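Long-range contacts in putative uncharacterized protein (Emericella nidulans, PDB 3PGB), which acts as a copper amine oxidase, probably oxidising primary amines such as methylamine with the help of a copper ion and a topaquinone cofactor: residues T92-A97 and Y433-T438; V329-D334 and C759-Q764; L377-L382 and N537-F542. One frame throughout, in Å; residues are numbered along the deposited sequence.

Contact 1 of 3, residues T92-A97 and Y433-T438; sequences TTTENA and YKDEET
T94 and E436 hold this contact together through one carboxylate that receives both the backbone N-H and the hydroxyl of the threonine. T94 OG1 stands beside its own backbone N (chi1 -54°), and the two donors can therefore face the same acid. T94 N gives a hydrogen bond of 2.9 Å to E436 OE1, and T94 OG1 donates to E436 OE2 at 2.8 Å. Both oxygens are met on the syn side, with the donors 21° and 30° out of the carboxylate plane. The E436 chain bends at chi2, turning CD off the straight course. Water 1 adds a third link by donating to E436 OE2 and, at 2.6 Å, to T92 O. Threonine suits this place because its short branch keeps the hydroxyl near the main chain, while glutamate is long enough to reach a loop with both oxygens.

Beside this grip the contact is much looser. T94 CG2 merely rests near D435 OD1, 3.6 Å away, and D435 spends OD2 on a salt bridge with the exposed K434. E436 is buried, whereas T94 and D435 are partly exposed.

D435 and E436 both have left-handed backbone angles and form the two-residue turn of a β-hairpin. The hairpin joins strands 426-434 and 437-451; E436 also bonds through its backbone to K781 beside it. F84 of helix 73-84 touches both T93 and E436, while T92 pairs with N102 where strand 102-110 begins, so the loop 92-97 is held between that helix, that strand and the hairpin tip.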
ATOM      1  N   THR A  92      41.313  23.986  14.227  1.00 26.61           N
ATOM      2  CA  THR A  92      41.486  23.458  15.580  1.00 26.83           C
ATOM      3  C   THR A  92      40.702  22.146  15.716  1.00 27.21           C
ATOM      4  O   THR A  92      39.622  22.006  15.140  1.00 27.01           O
ATOM      5  CB  THR A  92      40.963  24.453  16.634  1.00 26.74           C
ATOM      6  OG1 THR A  92      41.720  25.665  16.569  1.00 26.52           O
ATOM      7  CG2 THR A  92      41.059  23.871  18.045  1.00 26.46           C
ATOM      8  N   THR A  93      41.247  21.194  16.476  1.00 27.57           N
ATOM      9  CA  THR A  93      40.560  19.928  16.727  1.00 27.84           C
ATOM     10  C   THR A  93      39.342  20.182  17.609  1.00 28.28           C
ATOM     11  O   THR A  93      39.311  21.141  18.389  1.00 28.11           O
ATOM     12  CB  THR A  93      41.468  18.880  17.425  1.00 27.89           C
ATOM     13  OG1 THR A  93      41.697  19.261  18.791  1.00 28.20           O
ATOM     14  CG2 THR A  93      42.803  18.728  16.696  1.00 27.44           C
ATOM     15  N   THR A  94      38.348  19.308  17.483  1.00 28.78           N
ATOM     16  CA  THR A  94      37.110  19.397  18.255  1.00 29.15           C
ATOM     17  C   THR A  94      37.348  19.398  19.764  1.00 29.48           C
ATOM     18  O   THR A  94      36.714  20.160  20.490  1.00 29.45           O
ATOM     19  CB  THR A  94      36.167  18.230  17.902  1.00 29.27           C
ATOM     20  OG1 THR A  94      35.958  18.201  16.484  1.00 28.84           O
ATOM     21  CG2 THR A  94      34.827  18.379  18.621  1.00 29.25           C
ATOM     22  N   GLU A  95      38.266  18.550  20.221  1.00 29.95           N
ATOM     23  CA  GLU A  95      38.591  18.432  21.649  1.00 30.48           C
ATOM     24  C   GLU A  95      39.106  19.760  22.214  1.00 30.34           C
ATOM     25  O   GLU A  95      38.747  20.151  23.327  1.00 30.25           O
ATOM     26  CB  GLU A  95      39.638  17.326  21.863  1.00 30.93           C
ATOM     27  CG  GLU A  95      39.705  16.754  23.282  1.00 32.56           C
ATOM     28  CD  GLU A  95      40.820  15.716  23.442  1.00 34.74           C
ATOM     29  OE1 GLU A  95      42.009  16.097  23.353  1.00 35.84           O
ATOM     30  OE2 GLU A  95      40.504  14.521  23.658  1.00 36.28           O
ATOM     31  N   ASN A  96      39.944  20.443  21.435  1.00 30.08           N
ATOM     32  CA  ASN A  96      40.459  21.764  21.797  1.00 29.79           C
ATOM     33  C   ASN A  96      39.519  22.915  21.437  1.00 29.29           C
ATOM     34  O   ASN A  96      39.686  24.023  21.940  1.00 29.29           O
ATOM     35  CB  ASN A  96      41.810  22.007  21.114  1.00 30.01           C
ATOM     36  CG  ASN A  96      42.888  21.055  21.591  1.00 30.45           C
ATOM     37  OD1 ASN A  96      42.959  20.727  22.774  1.00 31.77           O
ATOM     38  ND2 ASN A  96      43.745  20.619  20.674  1.00 31.10           N
ATOM     39  N   ALA A  97      38.538  22.659  20.572  1.00 28.71           N
ATOM     40  CA  ALA A  97      37.692  23.724  20.024  1.00 28.22           C
ATOM     41  C   ALA A  97      36.576  24.148  20.970  1.00 27.78           C
ATOM     42  O   ALA A  97      36.091  23.357  21.775  1.00 27.63           O
ATOM     43  CB  ALA A  97      37.101  23.299  18.683  1.00 28.11           C
ATOM     44  N   TYR A 433      31.873  10.127   9.567  1.00 26.51           N
ATOM     45  CA  TYR A 433      32.925  10.934  10.154  1.00 26.63           C
ATOM     46  C   TYR A 433      32.299  12.019  10.998  1.00 26.80           C
ATOM     47  O   TYR A 433      31.383  12.696  10.545  1.00 26.99           O
ATOM     48  CB  TYR A 433      33.793  11.567   9.060  1.00 26.55           C
ATOM     49  CG  TYR A 433      34.798  12.571   9.583  1.00 26.37           C
ATOM     50  CD1 TYR A 433      36.105  12.197   9.858  1.00 26.12           C
ATOM     51  CD2 TYR A 433      34.437  13.896   9.811  1.00 26.51           C
ATOM     52  CE1 TYR A 433      37.032  13.115  10.337  1.00 26.04           C
ATOM     53  CE2 TYR A 433      35.355  14.817  10.295  1.00 26.58           C
ATOM     54  CZ  TYR A 433      36.653  14.419  10.556  1.00 25.95           C
ATOM     55  OH  TYR A 433      37.565  15.328  11.034  1.00 24.99           O
ATOM     56  N   LYS A 434      32.780  12.174  12.227  1.00 27.05           N
ATOM     57  CA  LYS A 434      32.538  13.393  12.995  1.00 27.32           C
ATOM     58  C   LYS A 434      33.599  13.570  14.081  1.00 27.20           C
ATOM     59  O   LYS A 434      34.071  12.597  14.660  1.00 27.11           O
ATOM     60  CB  LYS A 434      31.118  13.424  13.588  1.00 27.52           C
ATOM     61  CG  LYS A 434      30.939  12.825  14.992  1.00 28.48           C
ATOM     62  CD  LYS A 434      29.575  13.229  15.567  1.00 29.56           C
ATOM     63  CE  LYS A 434      29.250  12.537  16.895  1.00 30.16           C
ATOM     64  NZ  LYS A 434      29.213  13.493  18.048  1.00 30.78           N
ATOM     65  N   ASP A 435      33.970  14.820  14.337  1.00 27.17           N
ATOM     66  CA  ASP A 435      34.875  15.162  15.431  1.00 27.11           C
ATOM     67  C   ASP A 435      36.209  14.418  15.336  1.00 26.92           C
ATOM     68  O   ASP A 435      36.673  13.838  16.310  1.00 26.76           O
ATOM     69  CB  ASP A 435      34.193  14.903  16.782  1.00 27.14           C
ATOM     70  CG  ASP A 435      32.821  15.564  16.883  1.00 27.44           C
ATOM     71  OD1 ASP A 435      32.641  16.658  16.317  1.00 27.27           O
ATOM     72  OD2 ASP A 435      31.921  14.988  17.529  1.00 28.22           O
ATOM     73  N   GLU A 436      36.813  14.450  14.151  1.00 26.90           N
ATOM     74  CA  GLU A 436      38.070  13.743  13.870  1.00 26.98           C
ATOM     75  C   GLU A 436      38.016  12.266  14.272  1.00 26.89           C
ATOM     76  O   GLU A 436      39.013  11.696  14.727  1.00 27.00           O
ATOM     77  CB  GLU A 436      39.257  14.443  14.550  1.00 26.95           C
ATOM     78  CG  GLU A 436      39.429  15.905  14.153  1.00 27.12           C
ATOM     79  CD  GLU A 436      38.731  16.857  15.099  1.00 27.86           C
ATOM     80  OE1 GLU A 436      38.970  16.749  16.323  1.00 28.40           O
ATOM     81  OE2 GLU A 436      37.953  17.719  14.629  1.00 27.75           O
ATOM     82  N   GLU A 437      36.846  11.658  14.097  1.00 26.72           N
ATOM     83  CA  GLU A 437      36.605  10.274  14.490  1.00 26.55           C
ATOM     84  C   GLU A 437      35.800   9.568  13.408  1.00 26.20           C
ATOM     85  O   GLU A 437      34.974  10.192  12.742  1.00 26.14           O
ATOM     86  CB  GLU A 437      35.811  10.219  15.799  1.00 26.75           C
ATOM     87  CG  GLU A 437      36.491  10.839  17.025  1.00 26.92           C
ATOM     88  CD  GLU A 437      35.521  11.077  18.185  1.00 27.49           C
ATOM     89  OE1 GLU A 437      34.305  11.258  17.942  1.00 27.71           O
ATOM     90  OE2 GLU A 437      35.974  11.085  19.349  1.00 27.91           O
ATOM     91  N   THR A 438      36.040   8.273  13.229  1.00 25.78           N
ATOM     92  CA  THR A 438      35.159   7.452  12.416  1.00 25.51           C
ATOM     93  C   THR A 438      34.303   6.633  13.353  1.00 25.19           C
ATOM     94  O   THR A 438      34.808   5.856  14.161  1.00 25.07           O
ATOM     95  CB  THR A 438      35.919   6.537  11.477  1.00 25.62           C
ATOM     96  OG1 THR A 438      36.705   7.342  10.592  1.00 26.14           O
ATOM     97  CG2 THR A 438      34.964   5.674  10.645  1.00 25.46           C
TER
HETATM   98  O   HOH W   1      38.207  20.409  13.612  1.00 14.24           O

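Contact 2 of 3, residues V329-D334 and C759-Q764; sequences VMIAPD and CSVVLQ
In L763 the chi1 of -70° sets CG beside the backbone N, and in I331 the chi1 of 65° puts CG1 in the crowded position between N and the carbonyl carbon, leaving CG2 anti to that carbon. The I331 CG2 methyl then meets L763 CD2 at 3.7 Å, the closest approach between the segments, and the two side chains cross at about a right angle. V329 and the same leucine reach toward each other tip to tip, V329 CG1 lying 4.1 Å from L763 CD1. The fork of L763 is used twice: CD2 meets I331, while V329 CG1 lies near both methyls, CD1 slightly the closer.

Farther along, I331 CD1 approaches V761 CG1 at 4.3 Å, and P333 CB comes equally near C759 SG. The touching residues of strand 759-763 alternate (C759, V761, L763), as they must on one face of an extended strand, and branched or compact apolar side chains suit such a face. The strand axes stay 10.5 Å apart with their directions at 132°, so they pack face against face across a layer of side chains.

C759 SG is bonded to C52, tying the chain's N-terminal part to this strand. Both strands pair antiparallel with the second subunit; I331 packs on L763 of that subunit, L763 on its I331 and V761 on its V761. With only apolar groups touching, the fit depends on shape and on exclusion of water; directional links lie around it, in the backbone bonds of S760 to S50 and C52 and the pairing with the second subunit, beside the covalent disulfide.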
ATOM      1  N   VAL A 329       7.408 -17.209  12.841  1.00 19.44           N
ATOM      2  CA  VAL A 329       8.747 -16.700  12.623  1.00 19.54           C
ATOM      3  C   VAL A 329       9.221 -17.144  11.246  1.00 19.46           C
ATOM      4  O   VAL A 329       9.069 -18.310  10.871  1.00 19.46           O
ATOM      5  CB  VAL A 329       9.722 -17.158  13.750  1.00 19.64           C
ATOM      6  CG1 VAL A 329      10.056 -18.645  13.632  1.00 19.36           C
ATOM      7  CG2 VAL A 329      10.984 -16.317  13.734  1.00 19.95           C
ATOM      8  N   MET A 330       9.750 -16.186  10.486  1.00 19.50           N
ATOM      9  CA  MET A 330      10.303 -16.445   9.162  1.00 19.44           C
ATOM     10  C   MET A 330      11.682 -17.050   9.362  1.00 19.09           C
ATOM     11  O   MET A 330      12.474 -16.534  10.147  1.00 18.96           O
ATOM     12  CB  MET A 330      10.388 -15.138   8.359  1.00 19.48           C
ATOM     13  CG  MET A 330      10.700 -15.297   6.867  1.00 20.11           C
ATOM     14  SD  MET A 330       9.366 -15.990   5.857  1.00 22.36           S
ATOM     15  CE  MET A 330       8.431 -14.533   5.404  1.00 20.57           C
ATOM     16  N   ILE A 331      11.945 -18.161   8.678  1.00 18.77           N
ATOM     17  CA  ILE A 331      13.263 -18.802   8.707  1.00 18.71           C
ATOM     18  C   ILE A 331      13.759 -19.026   7.271  1.00 18.49           C
ATOM     19  O   ILE A 331      12.966 -18.987   6.326  1.00 18.41           O
ATOM     20  CB  ILE A 331      13.254 -20.126   9.543  1.00 18.78           C
ATOM     21  CG1 ILE A 331      12.362 -21.204   8.915  1.00 18.85           C
ATOM     22  CG2 ILE A 331      12.785 -19.848  10.965  1.00 18.89           C
ATOM     23  CD1 ILE A 331      13.117 -22.229   8.138  1.00 19.63           C
ATOM     24  N   ALA A 332      15.068 -19.226   7.111  1.00 18.10           N
ATOM     25  CA  ALA A 332      15.676 -19.388   5.788  1.00 17.89           C
ATOM     26  C   ALA A 332      16.385 -20.737   5.711  1.00 17.93           C
ATOM     27  O   ALA A 332      17.589 -20.811   5.929  1.00 17.74           O
ATOM     28  CB  ALA A 332      16.653 -18.256   5.510  1.00 17.59           C
ATOM     29  N   PRO A 333      15.637 -21.809   5.388  1.00 18.21           N
ATOM     30  CA  PRO A 333      16.162 -23.179   5.397  1.00 18.25           C
ATOM     31  C   PRO A 333      17.455 -23.372   4.615  1.00 18.07           C
ATOM     32  O   PRO A 333      18.330 -24.108   5.069  1.00 18.24           O
ATOM     33  CB  PRO A 333      15.043 -23.995   4.747  1.00 18.47           C
ATOM     34  CG  PRO A 333      13.813 -23.198   4.961  1.00 18.83           C
ATOM     35  CD  PRO A 333      14.230 -21.767   4.949  1.00 18.36           C
ATOM     36  N   ASP A 334      17.578 -22.723   3.458  1.00 17.72           N
ATOM     37  CA  ASP A 334      18.800 -22.816   2.658  1.00 17.53           C
ATOM     38  C   ASP A 334      19.680 -21.577   2.779  1.00 17.13           C
ATOM     39  O   ASP A 334      20.580 -21.371   1.970  1.00 17.28           O
ATOM     40  CB  ASP A 334      18.460 -23.103   1.194  1.00 17.65           C
ATOM     41  CG  ASP A 334      17.930 -24.507   0.991  1.00 18.59           C
ATOM     42  OD1 ASP A 334      17.495 -25.119   1.986  1.00 20.93           O
ATOM     43  OD2 ASP A 334      17.935 -25.002  -0.154  1.00 19.83           O
ATOM     44  N   CYS A 759      14.347 -31.009   5.915  1.00 28.95           N
ATOM     45  CA  CYS A 759      15.428 -30.680   6.847  1.00 28.87           C
ATOM     46  C   CYS A 759      14.858 -30.109   8.131  1.00 28.58           C
ATOM     47  O   CYS A 759      13.666 -29.841   8.208  1.00 28.56           O
ATOM     48  CB  CYS A 759      16.429 -29.698   6.215  1.00 28.93           C
ATOM     49  SG  CYS A 759      15.775 -28.051   5.810  1.00 28.97           S
ATOM     50  N   SER A 760      15.714 -29.921   9.131  1.00 28.40           N
ATOM     51  CA  SER A 760      15.283 -29.467  10.450  1.00 28.30           C
ATOM     52  C   SER A 760      16.033 -28.222  10.898  1.00 28.12           C
ATOM     53  O   SER A 760      17.175 -28.002  10.510  1.00 28.14           O
ATOM     54  CB  SER A 760      15.497 -30.577  11.478  1.00 28.44           C
ATOM     55  OG  SER A 760      16.865 -30.934  11.565  1.00 28.21           O
ATOM     56  N   VAL A 761      15.386 -27.412  11.726  1.00 27.86           N
ATOM     57  CA  VAL A 761      16.035 -26.237  12.293  1.00 27.77           C
ATOM     58  C   VAL A 761      15.781 -26.193  13.785  1.00 27.62           C
ATOM     59  O   VAL A 761      14.703 -26.554  14.242  1.00 27.65           O
ATOM     60  CB  VAL A 761      15.526 -24.912  11.655  1.00 27.61           C
ATOM     61  CG1 VAL A 761      15.821 -24.889  10.176  1.00 27.47           C
ATOM     62  CG2 VAL A 761      14.045 -24.730  11.895  1.00 27.67           C
ATOM     63  N   VAL A 762      16.786 -25.768  14.538  1.00 27.67           N
ATOM     64  CA  VAL A 762      16.595 -25.467  15.944  1.00 27.71           C
ATOM     65  C   VAL A 762      16.363 -23.969  16.055  1.00 27.77           C
ATOM     66  O   VAL A 762      17.169 -23.176  15.567  1.00 27.54           O
ATOM     67  CB  VAL A 762      17.799 -25.900  16.791  1.00 27.71           C
ATOM     68  CG1 VAL A 762      17.653 -25.398  18.228  1.00 27.44           C
ATOM     69  CG2 VAL A 762      17.930 -27.419  16.756  1.00 27.60           C
ATOM     70  N   LEU A 763      15.241 -23.601  16.674  1.00 28.00           N
ATOM     71  CA  LEU A 763      14.848 -22.204  16.842  1.00 28.35           C
ATOM     72  C   LEU A 763      15.229 -21.712  18.218  1.00 28.51           C
ATOM     73  O   LEU A 763      14.603 -22.086  19.201  1.00 28.31           O
ATOM     74  CB  LEU A 763      13.336 -22.039  16.681  1.00 28.36           C
ATOM     75  CG  LEU A 763      12.762 -22.220  15.286  1.00 28.70           C
ATOM     76  CD1 LEU A 763      11.254 -22.127  15.362  1.00 29.42           C
ATOM     77  CD2 LEU A 763      13.326 -21.176  14.328  1.00 29.37           C
ATOM     78  N   GLN A 764      16.261 -20.878  18.282  1.00 28.98           N
ATOM     79  CA  GLN A 764      16.620 -20.202  19.521  1.00 29.43           C
ATOM     80  C   GLN A 764      15.808 -18.914  19.631  1.00 29.40           C
ATOM     81  O   GLN A 764      15.360 -18.376  18.618  1.00 29.32           O
ATOM     82  CB  GLN A 764      18.126 -19.891  19.572  1.00 29.68           C
ATOM     83  CG  GLN A 764      18.983 -20.932  20.332  1.00 30.83           C
ATOM     84  CD  GLN A 764      19.762 -21.881  19.422  1.00 32.39           C
ATOM     85  OE1 GLN A 764      19.688 -23.101  19.578  1.00 33.84           O
ATOM     86  NE2 GLN A 764      20.523 -21.323  18.482  1.00 32.36           N
TER

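Contact 3 of 3, residues L377-L382 and N537-F542; sequences LYELGL and NFKADF. With CA (calcium ion), chain F.
K539 NZ is gripped by E379 OE2, in a salt bridge of 2.9 Å, and by P656 O. The ammonium meets OE2 on the syn side, 33° out of the carboxylate plane. Both chains are extended beyond CG, which carries their charged ends out to where they meet; the acid probably compensates the buried charge.

Beneath them strands 379-382 and 537-542 run antiparallel within the β-sandwich of the copper amine oxidase catalytic domain, with G381 and K539 as a hydrogen-bonded pair (K539 N to G381 O, 3.0 Å). Strand 532-542 carries the copper ligands H532 and H534 at its start and calcium ligands at its end.

There, Y378 N bonds to D541 O at 2.9 Å, D541 centring an inverse gamma turn. The calcium ion is bound by D541 OD1 at 2.4 Å and by F542 O at 2.5 Å; water 2, D543, D687 and L688 complete the site, while D541 OD2 pairs with K114.

The face carrying L377, L380, L382, F538, A540 and F542 is apolar here. L377 CD2 sits over the centre of the F542 ring, 3.4 Å from its centroid, in a CH-pi contact. L382 CD1 lies over one face of F538, offset toward the rim.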
ATOM      1  N   LEU A 377      18.494   2.056 -13.453  1.00 13.62           N
ATOM      2  CA  LEU A 377      18.720   3.258 -12.650  1.00 13.36           C
ATOM      3  C   LEU A 377      20.206   3.429 -12.343  1.00 13.18           C
ATOM      4  O   LEU A 377      20.835   2.544 -11.760  1.00 12.95           O
ATOM      5  CB  LEU A 377      17.942   3.167 -11.335  1.00 13.43           C
ATOM      6  CG  LEU A 377      16.408   3.237 -11.389  1.00 13.22           C
ATOM      7  CD1 LEU A 377      15.773   2.255 -10.418  1.00 13.20           C
ATOM      8  CD2 LEU A 377      15.917   4.651 -11.115  1.00 12.87           C
ATOM      9  N   TYR A 378      20.772   4.563 -12.748  1.00 13.19           N
ATOM     10  CA  TYR A 378      22.149   4.898 -12.388  1.00 13.24           C
ATOM     11  C   TYR A 378      22.248   5.184 -10.892  1.00 13.12           C
ATOM     12  O   TYR A 378      23.244   4.844 -10.261  1.00 12.85           O
ATOM     13  CB  TYR A 378      22.667   6.107 -13.192  1.00 13.39           C
ATOM     14  CG  TYR A 378      24.007   6.624 -12.703  1.00 13.60           C
ATOM     15  CD1 TYR A 378      25.191   5.977 -13.040  1.00 13.92           C
ATOM     16  CD2 TYR A 378      24.085   7.742 -11.883  1.00 13.93           C
ATOM     17  CE1 TYR A 378      26.417   6.437 -12.586  1.00 14.15           C
ATOM     18  CE2 TYR A 378      25.307   8.208 -11.420  1.00 14.79           C
ATOM     19  CZ  TYR A 378      26.468   7.550 -11.773  1.00 14.86           C
ATOM     20  OH  TYR A 378      27.680   8.014 -11.309  1.00 15.77           O
ATOM     21  N   GLU A 379      21.212   5.811 -10.341  1.00 13.16           N
ATOM     22  CA  GLU A 379      21.218   6.272  -8.958  1.00 13.41           C
ATOM     23  C   GLU A 379      19.796   6.334  -8.389  1.00 13.06           C
ATOM     24  O   GLU A 379      18.877   6.812  -9.057  1.00 13.10           O
ATOM     25  CB  GLU A 379      21.877   7.655  -8.869  1.00 13.57           C
ATOM     26  CG  GLU A 379      21.982   8.204  -7.439  1.00 14.82           C
ATOM     27  CD  GLU A 379      22.492   9.639  -7.373  1.00 16.63           C
ATOM     28  OE1 GLU A 379      22.750  10.109  -6.245  1.00 17.28           O
ATOM     29  OE2 GLU A 379      22.624  10.301  -8.434  1.00 18.54           O
ATOM     30  N   LEU A 380      19.634   5.831  -7.165  1.00 12.83           N
ATOM     31  CA  LEU A 380      18.381   5.904  -6.409  1.00 12.58           C
ATOM     32  C   LEU A 380      18.738   6.191  -4.952  1.00 12.54           C
ATOM     33  O   LEU A 380      19.535   5.473  -4.361  1.00 12.48           O
ATOM     34  CB  LEU A 380      17.614   4.583  -6.518  1.00 12.53           C
ATOM     35  CG  LEU A 380      16.226   4.442  -5.872  1.00 12.43           C
ATOM     36  CD1 LEU A 380      15.243   5.498  -6.356  1.00 11.48           C
ATOM     37  CD2 LEU A 380      15.660   3.042  -6.147  1.00 12.70           C
ATOM     38  N   GLY A 381      18.181   7.242  -4.368  1.00 12.55           N
ATOM     39  CA  GLY A 381      18.543   7.571  -2.988  1.00 12.74           C
ATOM     40  C   GLY A 381      17.788   8.716  -2.356  1.00 12.58           C
ATOM     41  O   GLY A 381      17.325   9.621  -3.041  1.00 12.60           O
ATOM     42  N   LEU A 382      17.658   8.661  -1.035  1.00 12.84           N
ATOM     43  CA  LEU A 382      17.062   9.754  -0.264  1.00 12.84           C
ATOM     44  C   LEU A 382      17.839  11.051  -0.502  1.00 13.11           C
ATOM     45  O   LEU A 382      19.070  11.054  -0.585  1.00 13.04           O
ATOM     46  CB  LEU A 382      17.052   9.412   1.230  1.00 12.53           C
ATOM     47  CG  LEU A 382      16.466  10.447   2.194  1.00 12.32           C
ATOM     48  CD1 LEU A 382      15.034  10.842   1.802  1.00 10.81           C
ATOM     49  CD2 LEU A 382      16.512   9.909   3.626  1.00 11.35           C
ATOM     50  N   ASN A 537      12.161  13.382  -0.192  1.00 14.20           N
ATOM     51  CA  ASN A 537      12.476  13.444  -1.629  1.00 14.25           C
ATOM     52  C   ASN A 537      13.480  12.378  -2.013  1.00 14.11           C
ATOM     53  O   ASN A 537      14.477  12.196  -1.325  1.00 14.17           O
ATOM     54  CB  ASN A 537      13.033  14.821  -2.016  1.00 14.10           C
ATOM     55  CG  ASN A 537      13.046  15.047  -3.528  1.00 14.68           C
ATOM     56  OD1 ASN A 537      14.110  15.167  -4.152  1.00 14.42           O
ATOM     57  ND2 ASN A 537      11.861  15.097  -4.122  1.00 14.79           N
ATOM     58  N   PHE A 538      13.217  11.697  -3.124  1.00 14.24           N
ATOM     59  CA  PHE A 538      14.095  10.647  -3.627  1.00 14.28           C
ATOM     60  C   PHE A 538      14.519  10.945  -5.054  1.00 14.55           C
ATOM     61  O   PHE A 538      13.690  11.338  -5.876  1.00 14.85           O
ATOM     62  CB  PHE A 538      13.380   9.297  -3.583  1.00 14.18           C
ATOM     63  CG  PHE A 538      13.280   8.704  -2.206  1.00 13.49           C
ATOM     64  CD1 PHE A 538      12.239   9.047  -1.364  1.00 13.83           C
ATOM     65  CD2 PHE A 538      14.217   7.791  -1.763  1.00 13.50           C
ATOM     66  CE1 PHE A 538      12.140   8.493  -0.095  1.00 14.19           C
ATOM     67  CE2 PHE A 538      14.128   7.235  -0.498  1.00 13.55           C
ATOM     68  CZ  PHE A 538      13.093   7.584   0.336  1.00 13.82           C
ATOM     69  N   LYS A 539      15.805  10.752  -5.348  1.00 14.79           N
ATOM     70  CA  LYS A 539      16.323  10.897  -6.708  1.00 14.82           C
ATOM     71  C   LYS A 539      16.301   9.543  -7.419  1.00 14.90           C
ATOM     72  O   LYS A 539      16.898   8.578  -6.942  1.00 14.66           O
ATOM     73  CB  LYS A 539      17.743  11.447  -6.674  1.00 14.96           C
ATOM     74  CG  LYS A 539      18.334  11.762  -8.047  1.00 15.48           C
ATOM     75  CD  LYS A 539      19.776  12.202  -7.922  1.00 16.09           C
ATOM     76  CE  LYS A 539      20.368  12.584  -9.259  1.00 16.25           C
ATOM     77  NZ  LYS A 539      21.795  13.022  -9.129  1.00 16.20           N
ATOM     78  N   ALA A 540      15.604   9.482  -8.553  1.00 14.91           N
ATOM     79  CA  ALA A 540      15.516   8.272  -9.363  1.00 14.95           C
ATOM     80  C   ALA A 540      16.053   8.558 -10.769  1.00 15.08           C
ATOM     81  O   ALA A 540      15.322   9.013 -11.644  1.00 15.09           O
ATOM     82  CB  ALA A 540      14.074   7.783  -9.424  1.00 14.89           C
ATOM     83  N   ASP A 541      17.341   8.298 -10.974  1.00 15.21           N
ATOM     84  CA  ASP A 541      17.978   8.546 -12.264  1.00 15.13           C
ATOM     85  C   ASP A 541      17.812   7.338 -13.179  1.00 15.09           C
ATOM     86  O   ASP A 541      18.767   6.593 -13.413  1.00 15.13           O
ATOM     87  CB  ASP A 541      19.465   8.881 -12.072  1.00 15.16           C
ATOM     88  CG  ASP A 541      20.140   9.333 -13.359  1.00 15.25           C
ATOM     89  OD1 ASP A 541      19.462   9.472 -14.398  1.00 15.17           O
ATOM     90  OD2 ASP A 541      21.368   9.542 -13.334  1.00 16.21           O
ATOM     91  N   PHE A 542      16.604   7.153 -13.702  1.00 14.93           N
ATOM     92  CA  PHE A 542      16.351   6.075 -14.658  1.00 14.93           C
ATOM     93  C   PHE A 542      17.147   6.316 -15.931  1.00 14.98           C
ATOM     94  O   PHE A 542      17.088   7.408 -16.489  1.00 15.33           O
ATOM     95  CB  PHE A 542      14.868   6.001 -15.039  1.00 15.06           C
ATOM     96  CG  PHE A 542      13.966   5.636 -13.905  1.00 14.35           C
ATOM     97  CD1 PHE A 542      13.679   4.312 -13.634  1.00 14.18           C
ATOM     98  CD2 PHE A 542      13.405   6.616 -13.117  1.00 14.08           C
ATOM     99  CE1 PHE A 542      12.853   3.976 -12.589  1.00 14.18           C
ATOM    100  CE2 PHE A 542      12.582   6.290 -12.079  1.00 14.50           C
ATOM    101  CZ  PHE A 542      12.307   4.965 -11.809  1.00 14.44           C
TER
HETATM  102 CA    CA F 903      18.542   9.381 -16.578  1.00 15.97          CA
HETATM  103  O   HOH W   2      17.034   9.126 -18.585  1.00  6.14           O

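From the N terminus, the chain first leaves the loop 92-97, the opening end of contact 1. Before contact 1 closes at the hairpin 433-438, strand 329-331 has opened contact 2 and residues 377-382 have opened contact 3. Contact 1 therefore crosses both others. Contact 3 closes next, at 537-542, and lies wholly within the span of contact 2, which ends at 759-764 near the C-terminal part of the chain. The three do not touch: nearest atoms of contacts 1 and 3 are about 16 Å apart. Contact 3 joins neighbouring strands in the interior of the catalytic domain, contact 1 fastens an N-terminal loop to that domain's surface, and contact 2 packs two strands at the dimer interface.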